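Local coordinates for protein serine--tRNA ligase (Pyrococcus horikoshii, PDB 2DQ0) that probably attaches serine to tRNA(Ser), and also to tRNA(Sec), at the expense of ATP, working as a homodimeric class II aminoacyl-tRNA synthetase, at residues Arg79-Val82 / Lys83-Glu87; Asn55-Ala58 / Val59-Lys63. All coordinates share one frame; numbering follows the deposited sequence.

Contact 1: residues Arg79-Val82 / Lys83-Glu87; sequences REIV and KRIGE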
ATOM      1  N   ARG A  79       0.680 -20.510  55.807  1.00 52.87           N
ATOM      2  CA  ARG A  79       0.407 -21.166  54.534  1.00 55.53           C
ATOM      3  C   ARG A  79      -0.887 -20.668  53.878  1.00 60.06           C
ATOM      4  O   ARG A  79      -1.001 -20.639  52.646  1.00 54.24           O
ATOM      5  CB  ARG A  79       0.342 -22.685  54.738  1.00 63.13           C
ATOM      6  CG  ARG A  79       1.697 -23.371  54.934  1.00 76.66           C
ATOM      7  CD  ARG A  79       1.582 -24.678  55.712  1.00 86.62           C
ATOM      8  NE  ARG A  79       0.504 -25.533  55.214  1.00103.25           N
ATOM      9  CZ  ARG A  79       0.021 -26.590  55.866  1.00102.82           C
ATOM     10  NH1 ARG A  79       0.519 -26.932  57.050  1.00101.60           N
ATOM     11  NH2 ARG A  79      -0.973 -27.297  55.339  1.00 95.20           N
ATOM     12  N   GLU A  80      -1.867 -20.270  54.685  1.00 60.37           N
ATOM     13  CA  GLU A  80      -3.103 -19.795  54.092  1.00 66.33           C
ATOM     14  C   GLU A  80      -2.976 -18.338  53.636  1.00 65.09           C
ATOM     15  O   GLU A  80      -3.638 -17.929  52.680  1.00 63.66           O
ATOM     16  CB  GLU A  80      -4.310 -19.982  55.047  1.00 64.96           C
ATOM     17  CG  GLU A  80      -4.216 -19.302  56.408  1.00 80.47           C
ATOM     18  CD  GLU A  80      -5.585 -19.092  57.080  1.00 88.25           C
ATOM     19  OE1 GLU A  80      -6.421 -20.022  57.038  1.00 88.05           O
ATOM     20  OE2 GLU A  80      -5.819 -17.999  57.660  1.00 83.59           O
ATOM     21  N   ILE A  81      -2.117 -17.560  54.292  1.00 58.33           N
ATOM     22  CA  ILE A  81      -1.955 -16.172  53.894  1.00 58.93           C
ATOM     23  C   ILE A  81      -1.358 -16.088  52.485  1.00 58.43           C
ATOM     24  O   ILE A  81      -1.870 -15.354  51.632  1.00 55.93           O
ATOM     25  CB  ILE A  81      -1.098 -15.385  54.920  1.00 65.83           C
ATOM     26  CG1 ILE A  81      -1.890 -15.231  56.227  1.00 61.41           C
ATOM     27  CG2 ILE A  81      -0.757 -13.993  54.370  1.00 60.28           C
ATOM     28  CD1 ILE A  81      -1.117 -14.611  57.357  1.00 67.48           C
ATOM     29  N   VAL A  82      -0.302 -16.850  52.220  1.00 49.54           N
ATOM     30  CA  VAL A  82       0.277 -16.831  50.880  1.00 57.40           C
ATOM     31  C   VAL A  82      -0.734 -17.351  49.856  1.00 57.84           C
ATOM     32  O   VAL A  82      -0.859 -16.789  48.765  1.00 59.73           O
ATOM     33  CB  VAL A  82       1.598 -17.669  50.765  1.00 59.22           C
ATOM     34  CG1 VAL A  82       2.796 -16.734  50.632  1.00 52.37           C
ATOM     35  CG2 VAL A  82       1.770 -18.570  51.964  1.00 53.29           C
ATOM     36  N   LYS A  83      -1.448 -18.420  50.207  1.00 61.86           N
ATOM     37  CA  LYS A  83      -2.466 -18.992  49.316  1.00 65.78           C
ATOM     38  C   LYS A  83      -3.488 -17.927  48.972  1.00 60.95           C
ATOM     39  O   LYS A  83      -3.871 -17.761  47.813  1.00 58.02           O
ATOM     40  CB  LYS A  83      -3.194 -20.173  49.988  1.00 73.03           C
ATOM     41  CG  LYS A  83      -4.407 -20.730  49.205  1.00 74.21           C
ATOM     42  CD  LYS A  83      -4.875 -22.097  49.757  1.00 78.59           C
ATOM     43  CE  LYS A  83      -6.124 -22.661  49.050  1.00 72.16           C
ATOM     44  NZ  LYS A  83      -7.412 -21.989  49.459  1.00 76.77           N
ATOM     45  N   ARG A  84      -3.905 -17.201  50.002  1.00 58.10           N
ATOM     46  CA  ARG A  84      -4.905 -16.159  49.861  1.00 61.49           C
ATOM     47  C   ARG A  84      -4.376 -14.964  49.082  1.00 61.94           C
ATOM     48  O   ARG A  84      -5.047 -14.465  48.169  1.00 51.91           O
ATOM     49  CB  ARG A  84      -5.405 -15.727  51.252  1.00 54.66           C
ATOM     50  CG  ARG A  84      -6.622 -14.805  51.214  1.00 71.89           C
ATOM     51  CD  ARG A  84      -7.747 -15.405  50.371  1.00 73.72           C
ATOM     52  NE  ARG A  84      -8.776 -14.421  50.060  1.00 75.66           N
ATOM     53  CZ  ARG A  84      -9.584 -14.501  49.007  1.00 81.58           C
ATOM     54  NH1 ARG A  84      -9.485 -15.524  48.162  1.00 78.74           N
ATOM     55  NH2 ARG A  84     -10.481 -13.549  48.792  1.00 83.13           N
ATOM     56  N   ILE A  85      -3.176 -14.513  49.454  1.00 63.19           N
ATOM     57  CA  ILE A  85      -2.530 -13.381  48.803  1.00 59.54           C
ATOM     58  C   ILE A  85      -2.482 -13.602  47.284  1.00 61.48           C
ATOM     59  O   ILE A  85      -2.860 -12.715  46.506  1.00 56.58           O
ATOM     60  CB  ILE A  85      -1.095 -13.151  49.389  1.00 55.80           C
ATOM     61  CG1 ILE A  85      -1.176 -12.213  50.601  1.00 50.84           C
ATOM     62  CG2 ILE A  85      -0.175 -12.547  48.347  1.00 47.79           C
ATOM     63  CD1 ILE A  85       0.153 -11.927  51.245  1.00 42.01           C
ATOM     64  N   GLY A  86      -2.043 -14.788  46.865  1.00 56.41           N
ATOM     65  CA  GLY A  86      -1.980 -15.082  45.446  1.00 53.75           C
ATOM     66  C   GLY A  86      -3.336 -14.942  44.773  1.00 60.89           C
ATOM     67  O   GLY A  86      -3.456 -14.312  43.716  1.00 60.45           O
ATOM     68  N   GLU A  87      -4.363 -15.529  45.387  1.00 63.46           N
ATOM     69  CA  GLU A  87      -5.716 -15.478  44.847  1.00 63.65           C
ATOM     70  C   GLU A  87      -6.159 -14.046  44.662  1.00 64.25           C
ATOM     71  O   GLU A  87      -6.620 -13.664  43.584  1.00 68.14           O
ATOM     72  CB  GLU A  87      -6.693 -16.209  45.769  1.00 69.37           C
ATOM     73  CG  GLU A  87      -6.554 -17.730  45.730  1.00 76.00           C
ATOM     74  CD  GLU A  87      -7.209 -18.433  46.921  1.00 77.99           C
ATOM     75  OE1 GLU A  87      -7.108 -19.684  46.994  1.00 73.87           O
ATOM     76  OE2 GLU A  87      -7.811 -17.739  47.777  1.00 73.98           O
TER
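Ile85 brings its terminal methyl back along the helix onto the branch methyl of Ile81, one turn earlier, with CD1 3.9 Å from Ile81 CG2. That methyl comes nearest Ile85 because Ile81 holds CG2 anti to the backbone N (chi1 -69°). Ile85 CG1 lies 3.4 Å from Ile81 O, the oxygen that accepts the nearly straight bond from Ile85 N (2.7 Å, 166°). Both isoleucines also touch helix 28-65, the other arm of the tRNA-binding coiled coil: Ile81 packs on Glu53, Ile85 on Leu50. With an alanine here in place of Ile85, Ile81 CG2 would probably lose its intrahelical neighbour and a gap would open beside Leu50. Charged residues on the same turns pair with Glu87. Its OE2 lies in the guanidinium plane of Arg84, whose NH1 meets it at 2.8 Å on the anti side, somewhat out of the carboxylate plane, while OE1 is held only weakly by Lys83 NZ at 3.4 Å. A bend at chi2 (53°) in Arg84 directs its guanidinium to Glu87. Apolar contacts thus serve the face turned to the partner helix, whereas one carboxylate probably offsets part of the charge of Lys83 and Arg84, with Glu91 a long, weak further partner of Arg84.

Contact 2: residues Asn55-Ala58 / Val59-Lys63; sequences NKIA and VEIGK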
ATOM      1  N   ASN A  55       3.802 -10.658  58.384  1.00 57.07           N
ATOM      2  CA  ASN A  55       4.884 -10.128  59.192  1.00 59.48           C
ATOM      3  C   ASN A  55       4.666 -10.460  60.664  1.00 63.80           C
ATOM      4  O   ASN A  55       5.582 -10.932  61.331  1.00 65.29           O
ATOM      5  CB  ASN A  55       4.966  -8.611  58.978  1.00 68.65           C
ATOM      6  CG  ASN A  55       6.132  -7.962  59.701  1.00 74.48           C
ATOM      7  OD1 ASN A  55       7.083  -8.628  60.108  1.00 77.62           O
ATOM      8  ND2 ASN A  55       6.070  -6.639  59.843  1.00 70.94           N
ATOM      9  N   LYS A  56       3.455 -10.227  61.168  1.00 64.73           N
ATOM     10  CA  LYS A  56       3.147 -10.504  62.572  1.00 58.54           C
ATOM     11  C   LYS A  56       3.307 -11.979  62.888  1.00 61.81           C
ATOM     12  O   LYS A  56       3.999 -12.351  63.832  1.00 66.56           O
ATOM     13  CB  LYS A  56       1.724 -10.057  62.919  1.00 63.18           C
ATOM     14  CG  LYS A  56       1.529  -8.549  63.092  1.00 75.00           C
ATOM     15  CD  LYS A  56       0.044  -8.203  63.351  1.00 90.80           C
ATOM     16  CE  LYS A  56      -0.183  -6.693  63.588  1.00 97.89           C
ATOM     17  NZ  LYS A  56      -1.625  -6.297  63.775  1.00 87.02           N
ATOM     18  N   ILE A  57       2.660 -12.828  62.101  1.00 64.97           N
ATOM     19  CA  ILE A  57       2.748 -14.260  62.321  1.00 63.52           C
ATOM     20  C   ILE A  57       4.201 -14.704  62.281  1.00 70.12           C
ATOM     21  O   ILE A  57       4.575 -15.682  62.923  1.00 71.24           O
ATOM     22  CB  ILE A  57       1.935 -15.038  61.255  1.00 60.17           C
ATOM     23  CG1 ILE A  57       0.444 -14.785  61.471  1.00 62.10           C
ATOM     24  CG2 ILE A  57       2.194 -16.538  61.358  1.00 49.27           C
ATOM     25  CD1 ILE A  57      -0.444 -15.477  60.453  1.00 71.65           C
ATOM     26  N   ALA A  58       5.023 -13.973  61.534  1.00 77.51           N
ATOM     27  CA  ALA A  58       6.439 -14.316  61.410  1.00 79.14           C
ATOM     28  C   ALA A  58       7.177 -14.027  62.700  1.00 77.99           C
ATOM     29  O   ALA A  58       7.777 -14.926  63.274  1.00 78.40           O
ATOM     30  CB  ALA A  58       7.087 -13.553  60.250  1.00 75.75           C
ATOM     31  N   VAL A  59       7.132 -12.780  63.160  1.00 77.72           N
ATOM     32  CA  VAL A  59       7.822 -12.426  64.398  1.00 86.76           C
ATOM     33  C   VAL A  59       7.305 -13.293  65.544  1.00 90.54           C
ATOM     34  O   VAL A  59       8.014 -13.525  66.524  1.00 87.75           O
ATOM     35  CB  VAL A  59       7.632 -10.923  64.767  1.00 86.11           C
ATOM     36  CG1 VAL A  59       8.083 -10.040  63.610  1.00 84.39           C
ATOM     37  CG2 VAL A  59       6.178 -10.639  65.124  1.00 89.76           C
ATOM     38  N   GLU A  60       6.075 -13.785  65.397  1.00 92.43           N
ATOM     39  CA  GLU A  60       5.454 -14.620  66.411  1.00 94.52           C
ATOM     40  C   GLU A  60       5.964 -16.048  66.471  1.00 98.72           C
ATOM     41  O   GLU A  60       6.062 -16.626  67.552  1.00101.24           O
ATOM     42  CB  GLU A  60       3.946 -14.639  66.226  1.00 97.36           C
ATOM     43  CG  GLU A  60       3.241 -13.858  67.299  1.00105.07           C
ATOM     44  CD  GLU A  60       3.781 -14.184  68.677  1.00106.45           C
ATOM     45  OE1 GLU A  60       3.701 -15.371  69.075  1.00107.25           O
ATOM     46  OE2 GLU A  60       4.290 -13.257  69.350  1.00100.32           O
ATOM     47  N   ILE A  61       6.264 -16.628  65.316  1.00102.06           N
ATOM     48  CA  ILE A  61       6.785 -17.986  65.277  1.00101.91           C
ATOM     49  C   ILE A  61       8.165 -17.982  65.926  1.00107.01           C
ATOM     50  O   ILE A  61       8.468 -18.827  66.767  1.00107.95           O
ATOM     51  CB  ILE A  61       6.895 -18.496  63.831  1.00 95.25           C
ATOM     52  CG1 ILE A  61       5.513 -18.912  63.328  1.00 93.08           C
ATOM     53  CG2 ILE A  61       7.877 -19.646  63.757  1.00 97.56           C
ATOM     54  CD1 ILE A  61       5.498 -19.368  61.886  1.00 88.17           C
ATOM     55  N   GLY A  62       8.989 -17.014  65.538  1.00111.09           N
ATOM     56  CA  GLY A  62      10.324 -16.903  66.094  1.00119.47           C
ATOM     57  C   GLY A  62      10.308 -16.567  67.576  1.00125.85           C
ATOM     58  O   GLY A  62      11.157 -17.038  68.333  1.00127.05           O
ATOM     59  N   LYS A  63       9.347 -15.747  67.993  1.00129.78           N
ATOM     60  CA  LYS A  63       9.226 -15.358  69.396  1.00132.72           C
ATOM     61  C   LYS A  63       8.998 -16.606  70.245  1.00134.14           C
ATOM     62  O   LYS A  63       9.227 -16.605  71.457  1.00135.54           O
ATOM     63  CB  LYS A  63       8.055 -14.386  69.576  1.00134.67           C
ATOM     64  CG  LYS A  63       7.795 -13.964  71.013  1.00136.53           C
ATOM     65  CD  LYS A  63       8.953 -13.157  71.581  1.00139.33           C
ATOM     66  CE  LYS A  63       8.673 -12.725  73.014  1.00139.03           C
ATOM     67  NZ  LYS A  63       9.749 -11.857  73.567  1.00136.64           N
TER
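Ile61 lays its CG1 3.4 Å from Ile57 O, on the side of the helix where the packing is densest. The amide of Ile61 is divided between two acceptors, bonding to Ile57 O at 3.1 Å with a bent 141° angle and more weakly to Ala58 O, which also takes a weak bond from Gly62 N. Ile57 and Ile61 face helix 72-103: Ile57 is buried, with Lys77 and Ser78 against it, and Ile61 rests on Leu74. Yet the two isoleucines meet each other loosely, Ile57 CG2 and Ile61 CD1 being 4.4 Å apart, and owe their packing more to the partner helix than to one another. All of this belongs to the distal part of helix 28-65, one arm of the long antiparallel coiled coil that forms the N-terminal tRNA-binding extension of seryl-tRNA synthetases. The solvent side, with Asn55, Val59 and Glu60, is looser in its side-chain pairing. With chi1 at -56°, Val59 keeps CG1 beside its backbone N and 3.5 Å from Asn55 O, which also accepts a nearly straight bond from Val59 N. The amide oxygen OD1 of Asn55 merely passes Val59 CG1 at 3.9 Å, the two side chains slanting across one another without a polar bond between them. Glu60 sets its CB against Lys56 O, then bends at chi2 (-46°) and carries its carboxylate away to Arg64, with which it makes a long, weak ion pair.

Contacts 1 and 2 lie on successive helices, 72-103 and 28-65, the two arms of the same coiled coil, with centres about 17 Å apart. Both are surface contacts, each with one buried isoleucine, and these residues join them: Ile81 of contact 1 packs on Ile57 of contact 2 between the helices. Contact 2 is the farther from the centre of the chain, about 58 Å from its own centre against about 46 Å for contact 1. Their chemistry differs chiefly in their charged groups. Residues 79-87 close a salt-bridge network on their own helix, whereas residues 55-63 form none among themselves; their isoleucine pair is also the more widely spaced.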